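Local coordinates for protein structure-specific endonuclease subunit SLX4 (Thielavia terrestris, PDB 6SEI) that probably serves, through this C-terminal domain, as the regulatory subunit of the SLX1-SLX4 endonuclease that cuts branched DNA during repair and recombination, at residues D55-L60 / G77-W82. Residues are numbered along the deposited sequence; the frame is centred on the assembly and turned at random.
Sequences DLTAWL and GDVKKW
Val79 pushes its forked side chain from helix 76-85 into a notch formed by Leu56, Thr57 and Leu60 of helix 53-67, and each branch of the fork has its own leucine. CG1 lies anti to the backbone N (chi1 176°) and goes to Leu56, whose CD2 is 3.7 Å from Val79 CG1 where the two side chains pass at a slant. CG2, beside the backbone N, meets Leu60 tip to tip, with Leu60 CD1 3.8 Å from Val79 CG2. Thr57 comes at the valine from another side than the two leucines, its OG1 within 3.9 Å of Val79 CB and about as near to both methyls. That hydroxyl is engaged within its own helix by a hydrogen bond to the carbonyl O of Leu53, one turn back, and so satisfies its polar need while it rests against the valine.

The short helical segments come within 9.7 Å of each other, axis to axis, and their directions differ by 109°. Thr57 and Val79 mark the closest backbone approach, with CA atoms 6.4 Å apart. Val74, in the loop leading into helix 76-85, touches both Thr57 and Val79. Leu60 also touches Ile23 and Ala26 of helix 12-29, and Leu56 touches Trp41 and Met45 of helix 41-46.

Cutting the valine back to an alanine would probably open a gap in front of the ends of Leu56 and Leu60 and deprive both of their methyl partners. All four touching residues are buried, and the contact is a small apolar junction in the core of the helical SLX4 domain, held by van der Waals packing and the exclusion of water.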
# COMPACT_ATOMS: atom_id res chain seq x y z
N ASP B 55 -22.53 -33.33 -27.06
CA ASP B 55 -22.78 -34.74 -26.77
C ASP B 55 -23.56 -34.91 -25.48
O ASP B 55 -24.60 -35.58 -25.45
CB ASP B 55 -21.46 -35.50 -26.71
CG ASP B 55 -20.86 -35.74 -28.08
OD1 ASP B 55 -21.57 -35.50 -29.08
OD2 ASP B 55 -19.69 -36.16 -28.15
N LEU B 56 -23.07 -34.32 -24.38
CA LEU B 56 -23.83 -34.35 -23.14
C LEU B 56 -25.14 -33.59 -23.28
O LEU B 56 -26.17 -34.01 -22.72
CB LEU B 56 -23.00 -33.78 -21.99
CG LEU B 56 -23.73 -33.71 -20.64
CD1 LEU B 56 -24.00 -35.10 -20.10
CD2 LEU B 56 -22.95 -32.88 -19.63
N THR B 57 -25.12 -32.48 -24.01
CA THR B 57 -26.35 -31.72 -24.26
C THR B 57 -27.41 -32.59 -24.90
O THR B 57 -28.56 -32.62 -24.45
CB THR B 57 -26.04 -30.50 -25.14
OG1 THR B 57 -24.89 -29.82 -24.62
CG2 THR B 57 -27.22 -29.55 -25.17
N ALA B 58 -27.05 -33.30 -25.97
CA ALA B 58 -28.01 -34.17 -26.65
C ALA B 58 -28.49 -35.29 -25.73
O ALA B 58 -29.67 -35.66 -25.77
CB ALA B 58 -27.39 -34.75 -27.92
N TRP B 59 -27.60 -35.81 -24.89
CA TRP B 59 -27.96 -36.92 -24.01
C TRP B 59 -28.99 -36.50 -22.97
O TRP B 59 -29.89 -37.27 -22.63
CB TRP B 59 -26.70 -37.48 -23.34
CG TRP B 59 -26.95 -38.64 -22.44
CD1 TRP B 59 -27.15 -39.94 -22.81
CD2 TRP B 59 -27.01 -38.63 -21.00
NE1 TRP B 59 -27.34 -40.73 -21.70
CE2 TRP B 59 -27.25 -39.95 -20.58
CE3 TRP B 59 -26.88 -37.62 -20.04
CZ2 TRP B 59 -27.37 -40.29 -19.23
CZ3 TRP B 59 -27.00 -37.96 -18.70
CH2 TRP B 59 -27.24 -39.29 -18.31
N LEU B 60 -28.86 -35.28 -22.44
CA LEU B 60 -29.79 -34.81 -21.42
C LEU B 60 -31.19 -34.59 -22.00
O LEU B 60 -32.19 -34.81 -21.30
CB LEU B 60 -29.27 -33.52 -20.79
CG LEU B 60 -28.00 -33.62 -19.94
CD1 LEU B 60 -27.30 -32.27 -19.88
CD2 LEU B 60 -28.32 -34.12 -18.54
N GLY B 77 -25.18 -24.02 -24.06
CA GLY B 77 -24.55 -23.02 -23.21
C GLY B 77 -24.93 -23.17 -21.76
O GLY B 77 -24.11 -22.95 -20.86
N ASP B 78 -26.19 -23.54 -21.49
CA ASP B 78 -26.60 -23.83 -20.12
C ASP B 78 -25.84 -25.03 -19.57
O ASP B 78 -25.42 -25.04 -18.41
CB ASP B 78 -28.11 -24.07 -20.07
CG ASP B 78 -28.90 -22.78 -20.13
OD1 ASP B 78 -28.42 -21.75 -19.60
OD2 ASP B 78 -30.01 -22.80 -20.70
N VAL B 79 -25.66 -26.07 -20.40
CA VAL B 79 -24.83 -27.21 -20.01
C VAL B 79 -23.38 -26.78 -19.84
O VAL B 79 -22.67 -27.33 -18.99
CB VAL B 79 -24.98 -28.34 -21.06
CG1 VAL B 79 -24.07 -29.51 -20.74
CG2 VAL B 79 -26.43 -28.80 -21.12
N LYS B 80 -22.93 -25.80 -20.61
CA LYS B 80 -21.57 -25.29 -20.44
C LYS B 80 -21.44 -24.53 -19.12
O LYS B 80 -20.46 -24.72 -18.38
CB LYS B 80 -21.18 -24.39 -21.61
CG LYS B 80 -19.73 -23.93 -21.56
CD LYS B 80 -19.44 -22.81 -22.54
CE LYS B 80 -18.12 -22.13 -22.20
NZ LYS B 80 -18.02 -20.76 -22.75
N LYS B 81 -22.40 -23.66 -18.82
CA LYS B 81 -22.43 -22.99 -17.52
C LYS B 81 -22.37 -24.01 -16.38
O LYS B 81 -21.61 -23.84 -15.42
CB LYS B 81 -23.68 -22.14 -17.38
CG LYS B 81 -23.65 -20.82 -18.13
CD LYS B 81 -24.92 -20.02 -17.84
CE LYS B 81 -24.82 -18.59 -18.38
NZ LYS B 81 -25.99 -17.76 -17.97
N TRP B 82 -23.16 -25.08 -16.49
CA TRP B 82 -23.21 -26.09 -15.43
C TRP B 82 -21.85 -26.74 -15.22
O TRP B 82 -21.39 -26.88 -14.08
CB TRP B 82 -24.26 -27.15 -15.77
CG TRP B 82 -24.40 -28.22 -14.72
CD1 TRP B 82 -25.20 -28.18 -13.61
CD2 TRP B 82 -23.71 -29.48 -14.67
NE1 TRP B 82 -25.06 -29.34 -12.88
CE2 TRP B 82 -24.15 -30.15 -13.51
CE3 TRP B 82 -22.77 -30.10 -15.50
CZ2 TRP B 82 -23.68 -31.41 -13.16
CZ3 TRP B 82 -22.31 -31.36 -15.15
CH2 TRP B 82 -22.76 -32.00 -13.99